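Local coordinates for protein LbaCas13a H328A (C2c2) (Lachnospiraceae bacterium NK4A179, PDB 5WLH) that binds precursor CRISPR RNA as a Cas13a effector nuclease and, guided by that RNA, probably cleaves RNA targets at adenosines, at residues A[911-914]-A[915-919]; A[1049-1052]-A[1053-1057]; A[1097-1100]-A[1101-1104]; A[1105-1108]-A[1109-1113]. All coordinates share one frame; numbering follows the deposited sequence.

Interaction 1 of 4, residues A[911-914]-A[915-919]; sequences RFLS and PAQAN. With nucleotides of chain B.
The carboxamide of Gln917 turns back on Ser914 and offers its OE1 end to the backbone: Ser914 N donates to Gln917 OE1 at 3.1 Å, only 18° from the carbonyl plane. Phe508 and His512 of helix 486-517 also pack against the Gln917 side chain. The second flat group, the amide of Asn919, lies on one face side of the uracil of U35 of chain B, roughly parallel to it and out at the C5-C6 rim, with Asn919 ND2 3.5 Å from C5 of U35; it is a packing contact.

Between Ser914 and Gln917 the exchange is mutual. Gln917 N donates to Ser914 OG at 3.0 Å, while the hydroxyl also lies close against the side chain, with Gln917 CG 3.1 Å from Ser914 OG. Placing that oxygen between the backbone N and the carbonyl carbon (chi1 72°) points it into the first helical turn. Ala918 N to Ser914 O, 2.8 Å, then opens the regular helical bonding. Leu913 crosses Gln917 at about a right angle, with CB against CB at 3.8 Å, and its CD1 rests on Ala918 CA.

Ser914 is the N-cap of helix 915-941, and with Gln917 it forms a capping box. Two reciprocal bonds therefore satisfy polar backbone groups of a buried helix start, and they fix the first turn where its next residues, Ala916 and Asn919, lie beside the guide RNA.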
# COMPACT_ATOMS: atom_id res chain seq x y z
N ARG A 911 -9.07 -18.67 10.58
CA ARG A 911 -8.84 -19.38 11.83
C ARG A 911 -7.39 -19.83 11.97
O ARG A 911 -6.91 -20.00 13.10
CB ARG A 911 -9.79 -20.58 11.93
CG ARG A 911 -9.83 -21.24 13.30
CD ARG A 911 -10.39 -20.33 14.36
NE ARG A 911 -10.47 -21.04 15.64
CZ ARG A 911 -9.49 -21.10 16.54
NH1 ARG A 911 -8.34 -20.46 16.34
NH2 ARG A 911 -9.66 -21.79 17.65
N PHE A 912 -6.70 -20.06 10.86
CA PHE A 912 -5.31 -20.51 10.88
C PHE A 912 -4.31 -19.36 10.87
O PHE A 912 -3.12 -19.59 10.66
CB PHE A 912 -5.05 -21.46 9.71
CG PHE A 912 -5.34 -22.88 10.06
CD1 PHE A 912 -4.40 -23.64 10.72
CD2 PHE A 912 -6.58 -23.43 9.79
CE1 PHE A 912 -4.67 -24.94 11.08
CE2 PHE A 912 -6.87 -24.73 10.15
CZ PHE A 912 -5.91 -25.49 10.80
N LEU A 913 -4.77 -18.13 11.11
CA LEU A 913 -3.87 -16.99 11.17
C LEU A 913 -3.42 -16.74 12.61
O LEU A 913 -4.02 -17.22 13.56
CB LEU A 913 -4.55 -15.74 10.63
CG LEU A 913 -5.04 -15.80 9.19
CD1 LEU A 913 -5.78 -14.50 8.86
CD2 LEU A 913 -3.83 -16.02 8.25
N SER A 914 -2.33 -15.98 12.75
CA SER A 914 -2.04 -15.42 14.07
C SER A 914 -3.16 -14.45 14.45
O SER A 914 -3.88 -13.95 13.58
CB SER A 914 -0.70 -14.69 14.06
OG SER A 914 -0.84 -13.49 13.34
N PRO A 915 -3.32 -14.18 15.75
CA PRO A 915 -4.33 -13.19 16.17
C PRO A 915 -4.13 -11.85 15.50
O PRO A 915 -5.10 -11.20 15.10
CB PRO A 915 -4.14 -13.08 17.69
CG PRO A 915 -3.45 -14.34 18.09
CD PRO A 915 -2.65 -14.82 16.91
N ALA A 916 -2.87 -11.40 15.38
CA ALA A 916 -2.62 -10.11 14.75
C ALA A 916 -3.01 -10.15 13.29
O ALA A 916 -3.53 -9.17 12.75
CB ALA A 916 -1.16 -9.72 14.90
N GLN A 917 -2.72 -11.26 12.61
CA GLN A 917 -3.08 -11.37 11.21
C GLN A 917 -4.58 -11.42 11.04
O GLN A 917 -5.13 -10.77 10.15
CB GLN A 917 -2.45 -12.61 10.59
CG GLN A 917 -0.97 -12.43 10.40
CD GLN A 917 -0.34 -13.69 9.93
OE1 GLN A 917 -0.78 -14.79 10.30
NE2 GLN A 917 0.67 -13.56 9.08
N ALA A 918 -5.28 -12.18 11.90
CA ALA A 918 -6.73 -12.23 11.77
C ALA A 918 -7.33 -10.85 12.00
O ALA A 918 -8.27 -10.44 11.31
CB ALA A 918 -7.32 -13.24 12.76
N ASN A 919 -6.77 -10.11 12.97
CA ASN A 919 -7.24 -8.74 13.21
C ASN A 919 -7.02 -7.87 11.98
O ASN A 919 -7.89 -7.08 11.60
CB ASN A 919 -6.50 -8.15 14.42
CG ASN A 919 -6.88 -6.69 14.68
OD1 ASN A 919 -7.98 -6.42 15.15
ND2 ASN A 919 -5.97 -5.75 14.38
P U B 35 -9.45 -5.70 19.26
OP1 U B 35 -10.04 -5.56 17.90
OP2 U B 35 -10.46 -5.85 20.34
O5' U B 35 -8.44 -6.92 19.32
C5' U B 35 -8.90 -8.25 19.43
C4' U B 35 -7.72 -9.16 19.58
O4' U B 35 -6.89 -9.08 18.39
C3' U B 35 -6.77 -8.78 20.70
O3' U B 35 -7.25 -9.27 21.94
C2' U B 35 -5.46 -9.40 20.27
O2' U B 35 -5.40 -10.77 20.62
C1' U B 35 -5.54 -9.28 18.74
N1 U B 35 -4.75 -8.12 18.25
C2 U B 35 -3.41 -8.34 18.08
O2 U B 35 -2.88 -9.42 18.28
N3 U B 35 -2.70 -7.26 17.65
C4 U B 35 -3.19 -6.00 17.40
O4 U B 35 -2.40 -5.13 17.04
C5 U B 35 -4.59 -5.84 17.61
C6 U B 35 -5.32 -6.89 18.02

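Interaction 2 of 4, residues A[1049-1052]-A[1053-1057]; sequences ERRF and LEKIT
Arg1050 and Glu1054 cross obliquely one helical turn apart, and their flat ends stand almost upright to each other, guanidinium and carboxylate planes 82° apart. The salt bridge runs from Arg1050 NE to Glu1054 OE2 at 3.2 Å and is nearly straight. OE2 sits in the guanidinium plane, whereas NE approaches from above the plane of the carboxylate. Extension of the arginine, with CG anti to the backbone N (chi1 -178°), sets NE alongside the glutamate. With an alanine in place of Glu1054, the Arg1050 guanidinium would probably lose its charge partner across the turn and be less restrained in its rotation.

Arg1051 and Lys1055 behave differently: they run side by side in the same direction, Arg1051 NH1 lying 3.9 Å from Lys1055 NZ, a proximity of like charges; the amine is also hydrogen-bonded to Tyr1369 OH. On the buried side, Ile1056 CG1 lies over one face of the Phe1052 ring, toward its rim, in a CH-pi contact 4.3 Å from the centroid. Ile1056 CG2 reaches Phe1052 CE1 at 3.8 Å. Phe1052 also packs on Ala1115 of helix 1106-1145 and Leu1366 of helix 1357-1368.

At the far end Thr1057 OG1 folds back to donate to Leu1053 O, 2.6 Å away, as the chain leaves the helix. Paired charges one turn apart on the outer side and an aromatic-aliphatic pair on the inner are typical of a short amphipathic helix, here 1050-1056, lying against two helices of the fold.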
# COMPACT_ATOMS: atom_id res chain seq x y z
N GLU A 1049 8.13 -18.65 13.42
CA GLU A 1049 9.12 -19.45 12.71
C GLU A 1049 10.32 -19.63 13.63
O GLU A 1049 11.09 -18.69 13.85
CB GLU A 1049 9.51 -18.79 11.39
CG GLU A 1049 8.30 -18.52 10.49
CD GLU A 1049 7.86 -19.76 9.73
OE1 GLU A 1049 8.51 -20.82 9.88
OE2 GLU A 1049 6.86 -19.69 8.98
N ARG A 1050 10.46 -20.85 14.17
CA ARG A 1050 11.34 -21.06 15.32
C ARG A 1050 12.79 -20.78 14.95
O ARG A 1050 13.46 -19.99 15.63
CB ARG A 1050 11.19 -22.48 15.85
CG ARG A 1050 12.03 -22.79 17.07
CD ARG A 1050 11.87 -24.26 17.46
NE ARG A 1050 12.97 -24.75 18.28
CZ ARG A 1050 13.00 -25.95 18.84
NH1 ARG A 1050 14.04 -26.33 19.57
NH2 ARG A 1050 11.99 -26.79 18.66
N ARG A 1051 13.29 -21.43 13.90
CA ARG A 1051 14.69 -21.27 13.54
C ARG A 1051 15.00 -19.83 13.20
O ARG A 1051 16.06 -19.31 13.53
CB ARG A 1051 15.04 -22.20 12.38
CG ARG A 1051 14.87 -23.69 12.72
CD ARG A 1051 15.89 -24.55 11.99
NE ARG A 1051 15.71 -24.55 10.54
CZ ARG A 1051 16.66 -24.21 9.67
NH1 ARG A 1051 17.85 -23.84 10.10
NH2 ARG A 1051 16.41 -24.25 8.37
N PHE A 1052 14.05 -19.14 12.55
CA PHE A 1052 14.24 -17.72 12.26
C PHE A 1052 14.40 -16.91 13.54
O PHE A 1052 15.35 -16.13 13.69
CB PHE A 1052 13.05 -17.22 11.43
CG PHE A 1052 12.91 -15.73 11.41
CD1 PHE A 1052 13.73 -14.96 10.61
CD2 PHE A 1052 11.94 -15.10 12.18
CE1 PHE A 1052 13.60 -13.58 10.57
CE2 PHE A 1052 11.81 -13.72 12.16
CZ PHE A 1052 12.65 -12.96 11.35
N LEU A 1053 13.47 -17.08 14.49
CA LEU A 1053 13.54 -16.32 15.73
C LEU A 1053 14.83 -16.60 16.48
O LEU A 1053 15.46 -15.68 17.01
CB LEU A 1053 12.33 -16.63 16.60
CG LEU A 1053 11.03 -16.01 16.08
CD1 LEU A 1053 9.85 -16.65 16.76
CD2 LEU A 1053 11.02 -14.50 16.31
N GLU A 1054 15.25 -17.88 16.53
CA GLU A 1054 16.53 -18.21 17.17
C GLU A 1054 17.71 -17.55 16.46
O GLU A 1054 18.71 -17.21 17.10
CB GLU A 1054 16.74 -19.72 17.18
CG GLU A 1054 15.73 -20.50 17.99
CD GLU A 1054 15.78 -21.99 17.69
OE1 GLU A 1054 16.19 -22.36 16.58
OE2 GLU A 1054 15.42 -22.79 18.57
N LYS A 1055 17.61 -17.36 15.14
CA LYS A 1055 18.73 -16.79 14.40
C LYS A 1055 18.82 -15.28 14.52
O LYS A 1055 19.89 -14.71 14.29
CB LYS A 1055 18.63 -17.18 12.92
CG LYS A 1055 19.11 -18.61 12.63
CD LYS A 1055 18.60 -19.13 11.29
CE LYS A 1055 18.78 -20.63 11.18
NZ LYS A 1055 20.22 -21.02 11.30
N ILE A 1056 17.74 -14.59 14.88
CA ILE A 1056 17.76 -13.14 14.87
C ILE A 1056 17.72 -12.53 16.25
O ILE A 1056 17.83 -11.30 16.37
CB ILE A 1056 16.62 -12.56 13.99
CG1 ILE A 1056 15.26 -12.95 14.58
CG2 ILE A 1056 16.78 -13.03 12.54
CD1 ILE A 1056 14.29 -11.79 14.68
N THR A 1057 17.56 -13.33 17.30
CA THR A 1057 17.53 -12.82 18.66
C THR A 1057 18.52 -13.60 19.52
O THR A 1057 19.03 -14.65 19.13
CB THR A 1057 16.13 -12.93 19.28
OG1 THR A 1057 15.69 -14.29 19.19
CG2 THR A 1057 15.16 -12.04 18.55

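Interaction 3 of 4, residues A[1097-1100]-A[1101-1104]; sequences QEMK and NIVE. With nucleotides of chain B.
Lys1100 and Glu1104 lie side by side, yet their charged ends barely meet: Lys1100 NZ stays 4.0 Å from Glu1104 OE2, a long salt bridge at best. The oddity lies in the last lysine torsion, twisted to 26° and away from any staggered position. It is CE rather than the amine that comes nearest the RNA, 3.2 Å from OP1 of A38 of chain B, with NZ at 3.9 Å from the same oxygen. Further back, Lys1100 CD sits to one side of the adenine plane, just outside C8.

Asn1101 makes the firm contact. Its ND2 donates to O4' of G39 of chain B at 3.0 Å, nearly straight (168°), and its backbone N bonds to Gln1097 O one turn earlier. Gln1097 adds a weak bond from NE2 to O2' of A38. On the other side of the helix, Met1099 and Ile1102 run alongside each other, SD to CD1 4.0 Å, and Met1099 also touches Leu1071 of helix 1062-1075.

The RNA is thus met through sugar oxygens and phosphate, with the base only brushed by aliphatic carbon. Such contacts probably read ribose and backbone rather than base identity, and the lysine charge probably adds a general attraction for the phosphate.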
# COMPACT_ATOMS: atom_id res chain seq x y z
N GLN A 1097 9.91 -1.09 30.85
CA GLN A 1097 9.00 -1.61 29.83
C GLN A 1097 9.76 -2.44 28.81
O GLN A 1097 9.32 -3.54 28.43
CB GLN A 1097 8.27 -0.45 29.16
CG GLN A 1097 7.34 0.30 30.11
CD GLN A 1097 6.57 1.41 29.43
OE1 GLN A 1097 7.14 2.22 28.68
NE2 GLN A 1097 5.27 1.45 29.66
N GLU A 1098 10.93 -1.97 28.38
CA GLU A 1098 11.73 -2.73 27.42
C GLU A 1098 12.17 -4.07 28.00
O GLU A 1098 12.16 -5.09 27.30
CB GLU A 1098 12.94 -1.92 26.97
CG GLU A 1098 12.58 -0.73 26.09
CD GLU A 1098 13.73 0.27 25.94
OE1 GLU A 1098 14.71 0.19 26.71
OE2 GLU A 1098 13.64 1.15 25.05
N MET A 1099 12.56 -4.09 29.28
CA MET A 1099 13.01 -5.35 29.88
C MET A 1099 11.84 -6.30 30.12
O MET A 1099 11.99 -7.52 29.98
CB MET A 1099 13.75 -5.10 31.19
CG MET A 1099 15.08 -4.38 31.04
SD MET A 1099 16.17 -5.10 29.78
CE MET A 1099 16.19 -6.84 30.22
N LYS A 1100 10.68 -5.76 30.50
CA LYS A 1100 9.51 -6.61 30.64
C LYS A 1100 9.18 -7.28 29.30
O LYS A 1100 8.90 -8.48 29.25
CB LYS A 1100 8.32 -5.79 31.15
CG LYS A 1100 7.10 -6.63 31.55
CD LYS A 1100 6.01 -5.75 32.12
CE LYS A 1100 4.82 -6.56 32.57
NZ LYS A 1100 5.23 -7.95 32.93
N ASN A 1101 9.27 -6.52 28.21
CA ASN A 1101 9.02 -7.08 26.89
C ASN A 1101 9.99 -8.21 26.57
O ASN A 1101 9.62 -9.17 25.88
CB ASN A 1101 9.10 -5.97 25.84
CG ASN A 1101 7.84 -5.12 25.81
OD1 ASN A 1101 6.80 -5.53 26.29
ND2 ASN A 1101 7.93 -3.93 25.24
N ILE A 1102 11.21 -8.15 27.09
CA ILE A 1102 12.18 -9.20 26.82
C ILE A 1102 11.85 -10.46 27.63
O ILE A 1102 11.73 -11.56 27.07
CB ILE A 1102 13.60 -8.70 27.11
CG1 ILE A 1102 14.03 -7.73 26.01
CG2 ILE A 1102 14.58 -9.86 27.22
CD1 ILE A 1102 15.21 -6.87 26.38
N VAL A 1103 11.72 -10.32 28.95
CA VAL A 1103 11.55 -11.52 29.77
C VAL A 1103 10.20 -12.19 29.49
O VAL A 1103 10.07 -13.40 29.69
CB VAL A 1103 11.72 -11.19 31.27
CG1 VAL A 1103 13.05 -10.52 31.49
CG2 VAL A 1103 10.58 -10.32 31.77
N GLU A 1104 9.21 -11.44 29.02
CA GLU A 1104 7.91 -12.00 28.70
C GLU A 1104 7.85 -12.57 27.29
O GLU A 1104 6.80 -13.10 26.89
CB GLU A 1104 6.81 -10.94 28.86
CG GLU A 1104 6.51 -10.52 30.29
CD GLU A 1104 5.94 -11.65 31.14
OE1 GLU A 1104 5.14 -12.45 30.62
OE2 GLU A 1104 6.30 -11.72 32.34
P A B 38 1.12 -5.63 31.41
OP1 A B 38 2.01 -6.76 31.05
OP2 A B 38 1.25 -5.06 32.79
O5' A B 38 1.34 -4.39 30.44
C5' A B 38 0.46 -3.27 30.49
C4' A B 38 1.22 -1.97 30.38
O4' A B 38 1.73 -1.59 31.69
C3' A B 38 2.43 -2.00 29.45
O3' A B 38 2.57 -0.72 28.84
C2' A B 38 3.59 -2.19 30.41
O2' A B 38 4.83 -1.72 29.91
C1' A B 38 3.12 -1.37 31.60
N9 A B 38 3.74 -1.75 32.87
C8 A B 38 3.75 -2.97 33.50
N7 A B 38 4.41 -2.96 34.64
C5 A B 38 4.85 -1.65 34.76
C6 A B 38 5.61 -0.99 35.74
N6 A B 38 6.07 -1.59 36.84
N1 A B 38 5.89 0.32 35.55
C2 A B 38 5.43 0.92 34.45
N3 A B 38 4.71 0.41 33.46
C4 A B 38 4.45 -0.90 33.68
P G B 39 2.12 -0.52 27.32
OP1 G B 39 2.17 0.94 27.05
OP2 G B 39 0.84 -1.27 27.13
O5' G B 39 3.24 -1.30 26.48
C5' G B 39 4.60 -0.87 26.48
C4' G B 39 5.22 -1.00 25.10
O4' G B 39 5.43 -2.41 24.78
C3' G B 39 4.37 -0.43 23.95
O3' G B 39 5.24 0.02 22.92
C2' G B 39 3.66 -1.68 23.45
O2' G B 39 3.13 -1.59 22.14
C1' G B 39 4.80 -2.69 23.54
N9 G B 39 4.38 -4.09 23.46
C8 G B 39 4.88 -5.05 22.61
N7 G B 39 4.29 -6.21 22.75
C5 G B 39 3.33 -6.00 23.74
C6 G B 39 2.38 -6.88 24.32
O6 G B 39 2.16 -8.08 24.08
N1 G B 39 1.62 -6.23 25.29
C2 G B 39 1.74 -4.91 25.65
N2 G B 39 0.91 -4.47 26.62
N3 G B 39 2.62 -4.09 25.13
C4 G B 39 3.37 -4.69 24.18

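Interaction 4 of 4, residues A[1105-1108]-A[1109-1113]; sequences FRDL and MDYSE. With nucleotides of chain B.
Phe1105, whose backbone O takes a weak bond from Met1109 N, is the junction between two helices: its positive phi ends helix 1087-1103 in a Schellman motif, and it is at once the N-cap of helix 1106-1145. From the next residue Arg1106 reaches out to the guide RNA. Its chain is fully extended from CG to NE, which carries the guanidinium past the G39 base of chain B to the A38 phosphate. Arg1106 CD lies 3.5 Å from C6 of G39; N1 of G39 and OP2 of U37 sit over one guanidinium face, near its rim. Arg1106 NH1 gives a weak bond to OP1 of A38 at 3.0 Å, and NH2 lies so close to that oxygen that the exact length is doubtful. A leucine in place of Arg1106 would probably leave the A38 phosphate oxygen without its positively charged partner and take away the flat group that OP2 of U37 lies over.

Away from the RNA, Asp1107 O lies 3.0 Å above the plane of the Tyr1111 ring, toward the rim at CD2, and a water links Asp1107 OD2 to Tyr1111 OH, 2.7 Å from each. Leu1108 O accepts both Ser1112 N and Ser1112 OG, each at 2.9 Å, from opposite faces of its carbonyl plane.

This first stretch of helix 1106-1145 is wedged between neighbours: Met1109 meets helix 1039-1047, Leu1108 and Tyr1111 meet helix 1050-1056, and Asp1107 touches Ile1102 of helix 1087-1103.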
# COMPACT_ATOMS: atom_id res chain seq x y z
N PHE A 1105 8.94 -12.46 26.52
CA PHE A 1105 9.01 -12.88 25.12
C PHE A 1105 8.11 -12.05 24.22
O PHE A 1105 7.73 -12.50 23.14
CB PHE A 1105 8.66 -14.37 24.96
CG PHE A 1105 9.42 -15.26 25.89
CD1 PHE A 1105 10.77 -15.49 25.70
CD2 PHE A 1105 8.78 -15.86 26.96
CE1 PHE A 1105 11.47 -16.31 26.56
CE2 PHE A 1105 9.48 -16.68 27.83
CZ PHE A 1105 10.83 -16.91 27.63
N ARG A 1106 7.75 -10.84 24.66
CA ARG A 1106 6.94 -9.97 23.82
C ARG A 1106 7.75 -9.42 22.65
O ARG A 1106 7.19 -9.19 21.57
CB ARG A 1106 6.36 -8.82 24.64
CG ARG A 1106 5.32 -9.26 25.65
CD ARG A 1106 4.79 -8.09 26.48
NE ARG A 1106 3.79 -8.55 27.44
CZ ARG A 1106 3.27 -7.81 28.41
NH1 ARG A 1106 3.66 -6.55 28.59
NH2 ARG A 1106 2.37 -8.34 29.23
N ASP A 1107 9.05 -9.19 22.85
CA ASP A 1107 9.88 -8.76 21.74
C ASP A 1107 9.89 -9.81 20.64
O ASP A 1107 9.90 -9.48 19.45
CB ASP A 1107 11.30 -8.44 22.21
CG ASP A 1107 12.02 -9.64 22.82
OD1 ASP A 1107 11.36 -10.56 23.37
OD2 ASP A 1107 13.27 -9.67 22.75
N LEU A 1108 9.88 -11.09 21.03
CA LEU A 1108 9.76 -12.18 20.07
C LEU A 1108 8.53 -12.03 19.19
O LEU A 1108 8.60 -12.19 17.96
CB LEU A 1108 9.69 -13.52 20.82
CG LEU A 1108 10.94 -14.28 21.21
CD1 LEU A 1108 10.52 -15.66 21.69
CD2 LEU A 1108 11.91 -14.39 20.04
N MET A 1109 7.38 -11.78 19.82
CA MET A 1109 6.15 -11.56 19.07
C MET A 1109 6.29 -10.39 18.12
O MET A 1109 5.81 -10.44 16.99
CB MET A 1109 4.98 -11.30 20.03
CG MET A 1109 4.80 -12.39 21.06
SD MET A 1109 4.49 -13.95 20.23
CE MET A 1109 2.90 -13.60 19.50
N ASP A 1110 6.94 -9.32 18.59
CA ASP A 1110 7.19 -8.15 17.75
C ASP A 1110 8.00 -8.53 16.52
O ASP A 1110 7.61 -8.20 15.39
CB ASP A 1110 7.92 -7.07 18.56
CG ASP A 1110 7.65 -5.67 18.07
OD1 ASP A 1110 6.95 -5.49 17.06
OD2 ASP A 1110 8.16 -4.72 18.71
N TYR A 1111 9.12 -9.23 16.71
CA TYR A 1111 9.93 -9.61 15.55
C TYR A 1111 9.15 -10.53 14.61
O TYR A 1111 9.29 -10.43 13.39
CB TYR A 1111 11.22 -10.28 16.00
CG TYR A 1111 12.05 -9.39 16.89
CD1 TYR A 1111 12.25 -8.06 16.56
CD2 TYR A 1111 12.59 -9.87 18.06
CE1 TYR A 1111 13.00 -7.24 17.38
CE2 TYR A 1111 13.34 -9.05 18.90
CZ TYR A 1111 13.54 -7.74 18.54
OH TYR A 1111 14.28 -6.93 19.36
N SER A 1112 8.35 -11.44 15.17
CA SER A 1112 7.57 -12.34 14.30
C SER A 1112 6.58 -11.56 13.46
O SER A 1112 6.41 -11.84 12.26
CB SER A 1112 6.83 -13.39 15.13
OG SER A 1112 7.73 -14.09 15.94
N GLU A 1113 5.92 -10.57 14.07
CA GLU A 1113 4.97 -9.75 13.33
C GLU A 1113 5.68 -8.94 12.25
O GLU A 1113 5.13 -8.74 11.17
CB GLU A 1113 4.23 -8.80 14.27
CG GLU A 1113 3.00 -9.41 14.90
CD GLU A 1113 2.23 -8.38 15.70
OE1 GLU A 1113 1.83 -7.35 15.12
OE2 GLU A 1113 2.03 -8.61 16.92
P G B 39 2.12 -0.52 27.32
OP1 G B 39 2.17 0.94 27.05
OP2 G B 39 0.84 -1.27 27.13
O5' G B 39 3.24 -1.30 26.48
C5' G B 39 4.60 -0.87 26.48
C4' G B 39 5.22 -1.00 25.10
O4' G B 39 5.43 -2.41 24.78
C3' G B 39 4.37 -0.43 23.95
O3' G B 39 5.24 0.02 22.92
C2' G B 39 3.66 -1.68 23.45
O2' G B 39 3.13 -1.59 22.14
C1' G B 39 4.80 -2.69 23.54
N9 G B 39 4.38 -4.09 23.46
C8 G B 39 4.88 -5.05 22.61
N7 G B 39 4.29 -6.21 22.75
C5 G B 39 3.33 -6.00 23.74
C6 G B 39 2.38 -6.88 24.32
O6 G B 39 2.16 -8.08 24.08
N1 G B 39 1.62 -6.23 25.29
C2 G B 39 1.74 -4.91 25.65
N2 G B 39 0.91 -4.47 26.62
N3 G B 39 2.62 -4.09 25.13
C4 G B 39 3.37 -4.69 24.18
P A B 38 1.12 -5.63 31.41
OP1 A B 38 2.01 -6.76 31.05
OP2 A B 38 1.25 -5.06 32.79
O5' A B 38 1.34 -4.39 30.44
C5' A B 38 0.46 -3.27 30.49
C4' A B 38 1.22 -1.97 30.38
O4' A B 38 1.73 -1.59 31.69
C3' A B 38 2.43 -2.00 29.45
O3' A B 38 2.57 -0.72 28.84
C2' A B 38 3.59 -2.19 30.41
O2' A B 38 4.83 -1.72 29.91
C1' A B 38 3.12 -1.37 31.60
N9 A B 38 3.74 -1.75 32.87
C8 A B 38 3.75 -2.97 33.50
N7 A B 38 4.41 -2.96 34.64
C5 A B 38 4.85 -1.65 34.76
C6 A B 38 5.61 -0.99 35.74
N6 A B 38 6.07 -1.59 36.84
N1 A B 38 5.89 0.32 35.55
C2 A B 38 5.43 0.92 34.45
N3 A B 38 4.71 0.41 33.46
C4 A B 38 4.45 -0.90 33.68
P U B 37 -1.30 -6.88 26.13
OP1 U B 37 -1.15 -5.99 24.93
OP2 U B 37 -0.11 -7.38 26.88
O5' U B 37 -2.20 -6.05 27.14
C5' U B 37 -2.79 -6.67 28.27
C4' U B 37 -2.26 -6.19 29.61
O4' U B 37 -3.14 -6.80 30.57
C3' U B 37 -0.88 -6.71 29.98
O3' U B 37 -0.43 -6.04 31.17
C2' U B 37 -1.22 -8.15 30.33
O2' U B 37 -0.24 -8.85 31.07
C1' U B 37 -2.53 -7.97 31.10
N1 U B 37 -3.49 -9.06 30.89
C2 U B 37 -4.01 -9.69 32.00
O2 U B 37 -3.70 -9.37 33.14
N3 U B 37 -4.90 -10.70 31.71
C4 U B 37 -5.30 -11.12 30.45
O4 U B 37 -6.10 -12.04 30.34
C5 U B 37 -4.72 -10.41 29.36
C6 U B 37 -3.85 -9.43 29.62
O HOH W 1 14.83 -7.60 21.89

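All four contacts are local and met in series along the chain; none nests within or crosses another. Interaction 1 closes the short loop between helix 901-911 and helix 915-941 and caps the second, and interaction 2 spans the short helix 1050-1056. Interaction 3 is the last stretch of helix 1087-1103, and interaction 4 follows directly as helix 1106-1145 begins, joined to it by a probable hydrogen bond from Asp1107 N to Asn1101 O. Interaction 4 is the common neighbour: Ala916 packs on Glu1113, and Leu1053 on Ser1112. Interactions 1, 3 and 4 line the guide RNA, whereas interaction 2 lies about 12 Å from it by nearest atoms.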